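Side-chain contacts in nitrogenase molybdenum-iron protein alpha chain (Clostridium pasteurianum, PDB 4WES), which forms, with the beta chain, the nitrogenase component that reduces dinitrogen to ammonia at an iron-molybdenum-sulfur cluster: residues G201-K206 against T245-Q250; T295-A300 against E314-E319; D328-K333 against E502-I507; H447-V452 against F469-G474. All coordinates share one frame; numbering follows the deposited sequence.

In the fold
The four contacts illustrate how one large alpha/beta chain is held together by small, local meetings of side chains. Interactions 1, 2 and 3 follow in series along the sequence, while interaction 4 is nested inside the loop that interaction 3 closes. Interactions 2 and 3 both draw on the long helix 306-334, and their centres lie about 25 Å apart. Interactions 3 and 4 are neighbours, with nearest atoms about 7 Å apart, and use the consecutive helices 465-473 and 492-507. Interaction 1 stands apart at the surface, its centre about 46 Å from that of interaction 4. Interactions 3 and 4 also lie where beta chains pack, linking the subunit's internal packing to the tetramer.

Interaction 1: residues G201-K206 against T245-Q250; sequences GNKEQK and TYEKVQ
Lys203 lays the aliphatic end of its side chain across the carboxylate of Glu247, the two chains crossing at about a right angle. The lysine chain is bent at its last two torsions (chi3 114°), and it is CE, 3.7 Å from Glu247 OE1, that comes nearest rather than the ammonium group. Lys203 NZ stays 5.1 Å from Glu247 OE1, so the opposite charges may attract at a distance without forming a salt bridge. Glu247 reaches across because its chain is extended beyond CG.

The directional link is made by the backbone. Gly201 N donates to Gln250 O over 3.2 Å, with an N-H...O angle of 149°; the donor sits well above the carbonyl plane, 61° out of it. Next to this bond, Gln250 CB lies 3.8 Å from Gly201 N. Asn251 ties the same pieces together from outside, receiving a bond from Lys203 N on its OD1 and giving one from its ND2 to Glu247 O.

At the other end of helix 246-250, Thr245 is the N-cap: its OG1 accepts from Lys248 N at 3.0 Å. The contact belongs to the domain built on the parallel sheet ordered 235-239, 209-215, 257-260, 281-283: helix 246-250 lies on the connection between strands 235-239 and 257-260, and the 201-206 loop leads into strand 209-215.

Interaction 2: residues T295-A300 against E314-E319; sequences TLRDMA and EVIAEE
Leu296 and Ile316 meet where a leucine methyl rests against the isoleucine's CG1 methylene, Leu296 CD1 lying 3.9 Å from Ile316 CG1 as the two side chains slide past each other in opposite directions. Beside this apolar pair, Arg297 brings its guanidinium obliquely against the end of the isoleucine, with Arg297 NE 4.0 Å from Ile316 CD1. Ile316 therefore serves two partners with successive atoms of one branch. That branch lies anti to the carbonyl carbon and runs on nearly straight through CD1 (chi2 168°), which carries the terminal methyl beyond Leu296 to the arginine.

The next shell explains why the arginine is there. Its chain is extended from CG to NE, and NE makes a salt bridge with Glu313 OE1, just ahead of 314-319 on the same helix as Ile316. A polar clasp at the rim thus keeps the arginine's nitrogen close to a methyl group that offers it no bond of its own. Leu296 also packs on Thr312, one turn before Ile316, and Ala300 continues the seam onto Thr309 and Thr312.

Helices 289-303 and 306-334, separated by only a short turn, run in roughly opposite directions here and form a helical hairpin. Helix 221-232 joins them as a third member: Leu296 touches its Leu229 and Ile232, Val315 leans on Ile232, and Glu318 and Glu319 form salt bridges to its Lys231. Helix 289-303 itself follows strand 281-283, an outermost strand of the adjoining parallel sheet.

Interaction 3: residues D328-K333 against E502-I507; sequences DYFKEK and ELVNGI
Val504 pushes its two methyl groups against Tyr329, Phe330 and Lys333, an apolar helix-helix contact between helix 306-334 and helix 492-507. The helix segments run in broadly the same direction, 28° apart, with their axes 10.2 Å from each other at closest approach, a spacing bridged by side chains rather than by backbone contact.

From CB, which points toward 328-333, the valine branches. CG1 lies anti to the backbone N (chi1 171°) and goes to the tyrosine, where it touches the end of the ring: Val504 CG1 is 3.9 Å from Tyr329 OH and 4.0 Å from Tyr329 CE2. CG2 is the methyl nearer to the lysine, with Val504 CG2 4.0 Å from Lys333 CB, though CG1 also approaches that carbon. The lysine thus contributes by the root of its chain.

Other groups pack around the participants. Phe330 is met edge-to-face by His501, the residue just before 502-507, and its ring also meets that of Phe358, while Val504 packs in addition on Leu334. Glu502 and Asn505 pack on Gln308 and Gln311 of a beta chain, so helix 492-507 takes part in the subunit interface as well. The phenylalanine and valine side chains cross at about a right angle, and Val504 CG2 ends 4.1 Å from Phe330 CD1.

Interaction 4: residues H447-V452 against F469-G474; sequences HDMEVV and FVIQKG
Val470 and Ile471, successive residues of helix 465-473, receive the end of Met449 from helix 446-456; the two helices precede and follow strand 460-462, the outermost strand, within this chain, of a mixed beta sheet. Val470 comes first and makes the tightest touch, its CG1 lying 3.6 Å from Met449 CE. That methyl arrives by a long reach: the methionine chain is extended as far as SD and then bends (chi3 74°), turning CE onto the valine. Val470 also packs on Met65 of a beta chain, which places this apolar cluster close to the subunit interface.

Ile471 follows, its side chain crossing that of Met449 at about a right angle. Ile471 CG1 lies 3.8 Å from both Met449 SD and Met449 CE, and Ile471 CD1 is 3.9 Å from Met449 SD. Both residues also touch Phe461 of the strand. Ile471 lies about 10 Å, side chain to side chain, from the cluster ligand His482, too far to touch it. Two positions later Lys473 turns to the assembly, where its NZ forms salt bridges with Glu62 OE1 of one beta chain and Asp301 OD2 of another.

Interaction 1: residues G201-K206 against T245-Q250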
# COMPACT_ATOMS: atom_id res chain seq x y z
N GLY A 201 1.59 -10.49 49.70
CA GLY A 201 0.62 -9.42 49.72
C GLY A 201 -0.19 -9.39 50.98
O GLY A 201 -0.05 -10.23 51.86
N ASN A 202 -1.08 -8.43 51.07
CA ASN A 202 -1.87 -8.28 52.29
C ASN A 202 -3.33 -7.99 52.03
O ASN A 202 -4.02 -7.50 52.91
CB ASN A 202 -1.29 -7.15 53.15
CG ASN A 202 -1.25 -5.84 52.40
OD1 ASN A 202 -2.00 -5.61 51.45
ND2 ASN A 202 -0.34 -4.96 52.82
N LYS A 203 -3.81 -8.34 50.83
CA LYS A 203 -5.19 -8.02 50.51
C LYS A 203 -6.18 -8.87 51.30
O LYS A 203 -5.91 -10.02 51.66
CB LYS A 203 -5.42 -8.09 49.00
CG LYS A 203 -4.76 -6.92 48.30
CD LYS A 203 -5.10 -6.83 46.82
CE LYS A 203 -5.92 -5.59 46.48
NZ LYS A 203 -7.34 -5.68 46.92
N GLU A 204 -7.33 -8.27 51.59
CA GLU A 204 -8.45 -8.95 52.23
C GLU A 204 -9.09 -9.89 51.21
O GLU A 204 -9.42 -9.48 50.11
CB GLU A 204 -9.46 -7.91 52.69
CG GLU A 204 -10.72 -8.37 53.41
CD GLU A 204 -11.68 -7.23 53.74
OE1 GLU A 204 -11.24 -6.04 53.71
OE2 GLU A 204 -12.87 -7.53 54.00
N GLN A 205 -9.30 -11.15 51.58
CA GLN A 205 -9.93 -12.12 50.68
C GLN A 205 -11.41 -11.79 50.49
O GLN A 205 -12.15 -11.53 51.45
CB GLN A 205 -9.78 -13.52 51.21
CG GLN A 205 -10.28 -14.62 50.28
CD GLN A 205 -9.81 -15.99 50.71
OE1 GLN A 205 -8.74 -16.13 51.34
NE2 GLN A 205 -10.57 -17.02 50.32
N LYS A 206 -11.86 -11.82 49.24
CA LYS A 206 -13.25 -11.63 48.90
C LYS A 206 -14.00 -12.95 48.82
O LYS A 206 -13.41 -14.04 48.73
CB LYS A 206 -13.40 -10.81 47.58
CG LYS A 206 -12.90 -9.37 47.68
CD LYS A 206 -12.95 -8.61 46.36
CE LYS A 206 -12.64 -7.14 46.58
NZ LYS A 206 -12.76 -6.39 45.31
N THR A 245 -1.07 -8.46 37.18
CA THR A 245 -0.19 -7.56 37.89
C THR A 245 0.66 -8.34 38.87
O THR A 245 0.26 -9.41 39.39
CB THR A 245 -0.96 -6.48 38.67
OG1 THR A 245 -1.74 -7.13 39.67
CG2 THR A 245 -1.80 -5.65 37.74
N TYR A 246 1.81 -7.77 39.21
CA TYR A 246 2.66 -8.35 40.24
C TYR A 246 1.91 -8.51 41.55
O TYR A 246 1.98 -9.54 42.24
CB TYR A 246 3.90 -7.47 40.39
CG TYR A 246 4.92 -7.98 41.36
CD1 TYR A 246 5.78 -9.00 41.02
CD2 TYR A 246 5.03 -7.42 42.64
CE1 TYR A 246 6.73 -9.48 41.89
CE2 TYR A 246 6.00 -7.89 43.51
CZ TYR A 246 6.84 -8.91 43.15
OH TYR A 246 7.77 -9.37 44.04
N GLU A 247 1.14 -7.47 41.94
CA GLU A 247 0.41 -7.50 43.19
C GLU A 247 -0.62 -8.63 43.21
O GLU A 247 -0.83 -9.26 44.26
CB GLU A 247 -0.23 -6.15 43.43
CG GLU A 247 -1.06 -6.06 44.70
CD GLU A 247 -1.60 -4.67 44.87
OE1 GLU A 247 -2.83 -4.51 44.74
OE2 GLU A 247 -0.79 -3.75 45.11
N LYS A 248 -1.27 -8.91 42.09
CA LYS A 248 -2.22 -10.02 42.08
C LYS A 248 -1.51 -11.34 42.32
O LYS A 248 -2.03 -12.23 43.02
CB LYS A 248 -3.08 -10.05 40.81
CG LYS A 248 -4.15 -8.97 40.93
CD LYS A 248 -4.89 -8.56 39.70
CE LYS A 248 -5.80 -9.61 39.22
NZ LYS A 248 -6.67 -9.19 38.05
N VAL A 249 -0.32 -11.53 41.73
CA VAL A 249 0.41 -12.74 42.02
C VAL A 249 0.80 -12.81 43.51
O VAL A 249 0.71 -13.87 44.14
CB VAL A 249 1.62 -12.90 41.09
CG1 VAL A 249 2.33 -14.21 41.33
CG2 VAL A 249 1.21 -12.79 39.61
N GLN A 250 1.22 -11.68 44.07
CA GLN A 250 1.52 -11.63 45.51
C GLN A 250 0.36 -12.03 46.40
O GLN A 250 0.58 -12.53 47.50
CB GLN A 250 1.95 -10.23 45.92
CG GLN A 250 3.32 -9.81 45.43
CD GLN A 250 3.70 -8.47 46.02
OE1 GLN A 250 2.94 -7.50 45.85
NE2 GLN A 250 4.81 -8.42 46.72

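Interaction 2: residues T295-A300 against E314-E319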
# COMPACT_ATOMS: atom_id res chain seq x y z
N THR A 295 -16.33 -27.84 33.58
CA THR A 295 -15.54 -27.04 34.52
C THR A 295 -16.47 -26.24 35.44
O THR A 295 -16.31 -26.24 36.67
CB THR A 295 -14.63 -26.07 33.75
OG1 THR A 295 -13.67 -26.80 32.98
CG2 THR A 295 -13.91 -25.14 34.71
N LEU A 296 -17.41 -25.52 34.86
CA LEU A 296 -18.30 -24.67 35.65
C LEU A 296 -19.13 -25.52 36.60
O LEU A 296 -19.39 -25.13 37.74
CB LEU A 296 -19.20 -23.84 34.73
CG LEU A 296 -18.48 -22.81 33.87
CD1 LEU A 296 -19.50 -22.16 32.92
CD2 LEU A 296 -17.82 -21.75 34.72
N ARG A 297 -19.59 -26.68 36.15
CA ARG A 297 -20.36 -27.56 37.02
C ARG A 297 -19.50 -28.15 38.14
O ARG A 297 -19.96 -28.28 39.28
CB ARG A 297 -21.07 -28.63 36.20
CG ARG A 297 -22.23 -28.04 35.39
CD ARG A 297 -22.83 -29.02 34.42
NE ARG A 297 -24.00 -28.41 33.84
CZ ARG A 297 -24.62 -28.87 32.75
NH1 ARG A 297 -24.12 -29.90 32.09
NH2 ARG A 297 -25.70 -28.26 32.32
N ASP A 298 -18.24 -28.44 37.86
CA ASP A 298 -17.34 -28.93 38.92
C ASP A 298 -17.10 -27.84 39.97
O ASP A 298 -17.05 -28.12 41.18
CB ASP A 298 -15.99 -29.33 38.32
CG ASP A 298 -16.01 -30.66 37.57
OD1 ASP A 298 -16.94 -31.47 37.78
OD2 ASP A 298 -15.03 -30.93 36.86
N MET A 299 -16.91 -26.61 39.49
CA MET A 299 -16.68 -25.49 40.40
C MET A 299 -17.90 -25.31 41.30
O MET A 299 -17.78 -25.14 42.52
CB MET A 299 -16.45 -24.20 39.62
CG MET A 299 -15.15 -24.17 38.87
SD MET A 299 -15.02 -22.69 37.86
CE MET A 299 -14.85 -21.47 39.16
N ALA A 300 -19.11 -25.38 40.73
CA ALA A 300 -20.32 -25.20 41.51
C ALA A 300 -20.46 -26.31 42.55
O ALA A 300 -20.88 -26.07 43.68
CB ALA A 300 -21.54 -25.17 40.60
N GLU A 314 -28.03 -20.94 34.67
CA GLU A 314 -28.60 -19.85 33.87
C GLU A 314 -27.58 -19.34 32.85
O GLU A 314 -27.93 -19.11 31.69
CB GLU A 314 -29.04 -18.67 34.74
CG GLU A 314 -30.24 -18.99 35.59
CD GLU A 314 -30.58 -17.92 36.60
OE1 GLU A 314 -29.80 -16.95 36.79
OE2 GLU A 314 -31.67 -18.07 37.20
N VAL A 315 -26.35 -19.11 33.30
CA VAL A 315 -25.33 -18.58 32.41
C VAL A 315 -24.95 -19.57 31.31
O VAL A 315 -24.84 -19.19 30.15
CB VAL A 315 -24.11 -18.10 33.21
CG1 VAL A 315 -22.94 -17.75 32.30
CG2 VAL A 315 -24.49 -16.89 34.08
N ILE A 316 -24.79 -20.84 31.68
CA ILE A 316 -24.52 -21.89 30.67
C ILE A 316 -25.62 -21.86 29.60
O ILE A 316 -25.33 -21.83 28.40
CB ILE A 316 -24.41 -23.28 31.32
CG1 ILE A 316 -23.09 -23.40 32.10
CG2 ILE A 316 -24.49 -24.37 30.26
CD1 ILE A 316 -23.04 -24.61 32.98
N ALA A 317 -26.88 -21.84 30.03
CA ALA A 317 -27.96 -21.92 29.06
C ALA A 317 -28.00 -20.70 28.13
O ALA A 317 -28.19 -20.85 26.92
CB ALA A 317 -29.29 -22.07 29.77
N GLU A 318 -27.78 -19.50 28.69
CA GLU A 318 -27.85 -18.31 27.87
C GLU A 318 -26.66 -18.23 26.91
O GLU A 318 -26.79 -17.82 25.75
CB GLU A 318 -28.00 -17.03 28.68
CG GLU A 318 -26.79 -16.51 29.33
CD GLU A 318 -27.12 -15.38 30.27
OE1 GLU A 318 -28.31 -15.05 30.42
OE2 GLU A 318 -26.21 -14.87 30.88
N GLU A 319 -25.47 -18.60 27.39
CA GLU A 319 -24.27 -18.57 26.55
C GLU A 319 -24.39 -19.56 25.38
O GLU A 319 -24.06 -19.25 24.24
CB GLU A 319 -23.05 -18.86 27.40
CG GLU A 319 -22.67 -17.76 28.39
CD GLU A 319 -22.09 -16.51 27.75
OE1 GLU A 319 -21.42 -16.60 26.69
OE2 GLU A 319 -22.18 -15.43 28.38

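Interaction 3: residues D328-K333 against E502-I507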
# COMPACT_ATOMS: atom_id res chain seq x y z
N ASP A 328 -23.90 -25.58 15.41
CA ASP A 328 -24.54 -26.50 14.43
C ASP A 328 -23.83 -26.42 13.08
O ASP A 328 -23.62 -27.43 12.41
CB ASP A 328 -26.01 -26.15 14.25
CG ASP A 328 -26.88 -26.44 15.45
OD1 ASP A 328 -28.00 -25.89 15.49
OD2 ASP A 328 -26.44 -27.15 16.40
N TYR A 329 -23.48 -25.21 12.67
CA TYR A 329 -22.77 -24.97 11.42
C TYR A 329 -21.40 -25.62 11.43
O TYR A 329 -21.02 -26.26 10.45
CB TYR A 329 -22.66 -23.47 11.19
CG TYR A 329 -21.88 -23.02 9.97
CD1 TYR A 329 -22.44 -23.14 8.71
CD2 TYR A 329 -20.65 -22.42 10.08
CE1 TYR A 329 -21.78 -22.71 7.60
CE2 TYR A 329 -19.97 -21.99 8.95
CZ TYR A 329 -20.55 -22.13 7.71
OH TYR A 329 -19.90 -21.71 6.57
N PHE A 330 -20.66 -25.49 12.53
CA PHE A 330 -19.34 -26.11 12.58
C PHE A 330 -19.46 -27.62 12.38
O PHE A 330 -18.66 -28.23 11.65
CB PHE A 330 -18.65 -25.81 13.89
CG PHE A 330 -18.50 -24.33 14.20
CD1 PHE A 330 -18.38 -23.39 13.21
CD2 PHE A 330 -18.56 -23.90 15.53
CE1 PHE A 330 -18.28 -22.05 13.52
CE2 PHE A 330 -18.46 -22.56 15.84
CZ PHE A 330 -18.32 -21.64 14.84
N LYS A 331 -20.40 -28.24 13.09
CA LYS A 331 -20.59 -29.68 12.96
C LYS A 331 -21.00 -30.05 11.52
O LYS A 331 -20.47 -31.02 10.95
CB LYS A 331 -21.58 -30.19 13.99
CG LYS A 331 -21.73 -31.71 13.96
CD LYS A 331 -22.51 -32.23 15.14
CE LYS A 331 -22.61 -33.75 15.13
NZ LYS A 331 -23.57 -34.18 16.16
N GLU A 332 -21.92 -29.30 10.93
CA GLU A 332 -22.33 -29.56 9.56
C GLU A 332 -21.12 -29.53 8.61
O GLU A 332 -20.98 -30.38 7.72
CB GLU A 332 -23.39 -28.55 9.09
CG GLU A 332 -23.98 -28.88 7.73
CD GLU A 332 -24.34 -27.66 6.89
OE1 GLU A 332 -24.78 -26.61 7.42
OE2 GLU A 332 -24.18 -27.77 5.66
N LYS A 333 -20.27 -28.53 8.78
CA LYS A 333 -19.19 -28.30 7.85
C LYS A 333 -17.96 -29.16 8.08
O LYS A 333 -17.13 -29.33 7.15
CB LYS A 333 -18.80 -26.82 7.89
CG LYS A 333 -19.88 -25.89 7.36
CD LYS A 333 -20.20 -26.12 5.89
CE LYS A 333 -21.10 -25.02 5.35
NZ LYS A 333 -21.30 -25.10 3.87
N GLU A 502 -12.83 -19.86 12.07
CA GLU A 502 -11.52 -19.90 11.48
C GLU A 502 -11.22 -21.26 10.86
O GLU A 502 -10.56 -21.37 9.81
CB GLU A 502 -10.46 -19.48 12.49
CG GLU A 502 -10.48 -17.98 12.75
CD GLU A 502 -10.00 -17.12 11.58
OE1 GLU A 502 -9.21 -17.59 10.81
OE2 GLU A 502 -10.38 -15.94 11.54
N LEU A 503 -11.64 -22.33 11.53
CA LEU A 503 -11.38 -23.67 11.08
C LEU A 503 -12.15 -23.98 9.80
O LEU A 503 -11.57 -24.49 8.81
CB LEU A 503 -11.67 -24.67 12.17
CG LEU A 503 -11.31 -26.13 11.83
CD1 LEU A 503 -9.89 -26.26 11.36
CD2 LEU A 503 -11.57 -26.99 13.06
N VAL A 504 -13.43 -23.67 9.79
CA VAL A 504 -14.24 -23.83 8.57
C VAL A 504 -13.64 -23.00 7.45
O VAL A 504 -13.46 -23.48 6.31
CB VAL A 504 -15.72 -23.42 8.83
CG1 VAL A 504 -16.48 -23.38 7.51
CG2 VAL A 504 -16.34 -24.36 9.81
N ASN A 505 -13.28 -21.74 7.73
CA ASN A 505 -12.70 -20.90 6.69
C ASN A 505 -11.43 -21.54 6.11
O ASN A 505 -11.15 -21.43 4.91
CB ASN A 505 -12.40 -19.51 7.23
CG ASN A 505 -13.63 -18.65 7.42
OD1 ASN A 505 -14.72 -19.07 7.06
ND2 ASN A 505 -13.44 -17.44 7.95
N GLY A 506 -10.61 -22.15 6.97
CA GLY A 506 -9.41 -22.81 6.50
C GLY A 506 -9.69 -23.99 5.59
O GLY A 506 -9.09 -24.12 4.51
N ILE A 507 -10.61 -24.86 6.00
CA ILE A 507 -10.89 -26.06 5.24
C ILE A 507 -11.44 -25.72 3.87
O ILE A 507 -11.10 -26.39 2.90
CB ILE A 507 -11.88 -26.96 6.01
CG1 ILE A 507 -11.25 -27.59 7.25
CG2 ILE A 507 -12.50 -28.04 5.12
CD1 ILE A 507 -10.18 -28.64 7.00

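Interaction 4: residues H447-V452 against F469-G474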
# COMPACT_ATOMS: atom_id res chain seq x y z
N HIS A 447 10.62 -36.15 10.49
CA HIS A 447 10.46 -37.47 9.91
C HIS A 447 9.16 -38.12 10.34
O HIS A 447 8.40 -38.65 9.50
CB HIS A 447 11.65 -38.37 10.34
CG HIS A 447 11.39 -39.82 10.11
ND1 HIS A 447 11.49 -40.40 8.86
CD2 HIS A 447 10.91 -40.78 10.95
CE1 HIS A 447 11.10 -41.66 8.95
NE2 HIS A 447 10.75 -41.92 10.20
N ASP A 448 8.89 -38.12 11.64
CA ASP A 448 7.70 -38.77 12.15
C ASP A 448 6.45 -38.13 11.52
O ASP A 448 5.50 -38.82 11.12
CB ASP A 448 7.60 -38.58 13.67
CG ASP A 448 8.73 -39.14 14.47
OD1 ASP A 448 9.40 -40.10 14.01
OD2 ASP A 448 8.92 -38.55 15.57
N MET A 449 6.45 -36.81 11.49
CA MET A 449 5.29 -36.08 10.99
C MET A 449 5.00 -36.44 9.51
O MET A 449 3.84 -36.60 9.11
CB MET A 449 5.49 -34.59 11.16
CG MET A 449 4.24 -33.81 10.84
SD MET A 449 4.44 -32.01 10.92
CE MET A 449 5.36 -31.74 9.41
N GLU A 450 6.07 -36.53 8.72
CA GLU A 450 5.88 -36.84 7.32
C GLU A 450 5.29 -38.23 7.10
O GLU A 450 4.47 -38.42 6.24
CB GLU A 450 7.16 -36.68 6.56
CG GLU A 450 7.51 -35.20 6.30
CD GLU A 450 8.32 -35.05 5.03
OE1 GLU A 450 7.83 -34.35 4.09
OE2 GLU A 450 9.43 -35.68 4.98
N VAL A 451 5.71 -39.20 7.92
CA VAL A 451 5.14 -40.54 7.83
C VAL A 451 3.64 -40.50 8.18
O VAL A 451 2.81 -41.08 7.48
CB VAL A 451 5.89 -41.57 8.69
CG1 VAL A 451 5.21 -42.91 8.62
CG2 VAL A 451 7.33 -41.70 8.22
N VAL A 452 3.29 -39.81 9.27
CA VAL A 452 1.89 -39.65 9.68
C VAL A 452 1.06 -39.04 8.55
O VAL A 452 -0.02 -39.55 8.21
CB VAL A 452 1.78 -38.80 10.93
CG1 VAL A 452 0.34 -38.36 11.16
CG2 VAL A 452 2.34 -39.56 12.14
N PHE A 469 3.81 -24.42 7.68
CA PHE A 469 4.00 -24.32 6.24
C PHE A 469 4.53 -25.62 5.62
O PHE A 469 4.28 -25.87 4.44
CB PHE A 469 4.85 -23.10 5.88
CG PHE A 469 4.25 -21.83 6.38
CD1 PHE A 469 3.04 -21.36 5.86
CD2 PHE A 469 4.89 -21.07 7.35
CE1 PHE A 469 2.45 -20.21 6.35
CE2 PHE A 469 4.31 -19.91 7.82
CZ PHE A 469 3.10 -19.49 7.34
N VAL A 470 5.23 -26.43 6.39
CA VAL A 470 5.64 -27.75 5.91
C VAL A 470 4.41 -28.54 5.56
O VAL A 470 4.32 -29.17 4.50
CB VAL A 470 6.47 -28.50 7.00
CG1 VAL A 470 6.74 -29.94 6.62
CG2 VAL A 470 7.77 -27.75 7.29
N ILE A 471 3.43 -28.54 6.46
CA ILE A 471 2.20 -29.29 6.28
C ILE A 471 1.40 -28.69 5.08
O ILE A 471 0.91 -29.42 4.21
CB ILE A 471 1.35 -29.24 7.57
CG1 ILE A 471 2.08 -29.93 8.72
CG2 ILE A 471 -0.03 -29.86 7.32
CD1 ILE A 471 1.56 -29.51 10.10
N GLN A 472 1.28 -27.37 5.05
CA GLN A 472 0.47 -26.75 4.00
C GLN A 472 1.11 -26.83 2.60
O GLN A 472 0.38 -26.89 1.62
CB GLN A 472 0.09 -25.32 4.37
CG GLN A 472 -0.75 -25.30 5.63
CD GLN A 472 -1.61 -24.08 5.85
OE1 GLN A 472 -2.63 -24.18 6.56
NE2 GLN A 472 -1.23 -22.94 5.31
N LYS A 473 2.43 -26.88 2.51
CA LYS A 473 3.09 -27.10 1.22
C LYS A 473 2.63 -28.43 0.62
O LYS A 473 2.61 -28.59 -0.60
CB LYS A 473 4.61 -27.13 1.35
CG LYS A 473 5.30 -25.79 1.53
CD LYS A 473 5.30 -24.88 0.33
CE LYS A 473 6.20 -23.70 0.60
NZ LYS A 473 6.23 -22.73 -0.54
N GLY A 474 2.31 -29.39 1.48
CA GLY A 474 1.78 -30.67 1.07
C GLY A 474 0.29 -30.73 0.86
O GLY A 474 -0.25 -31.82 0.68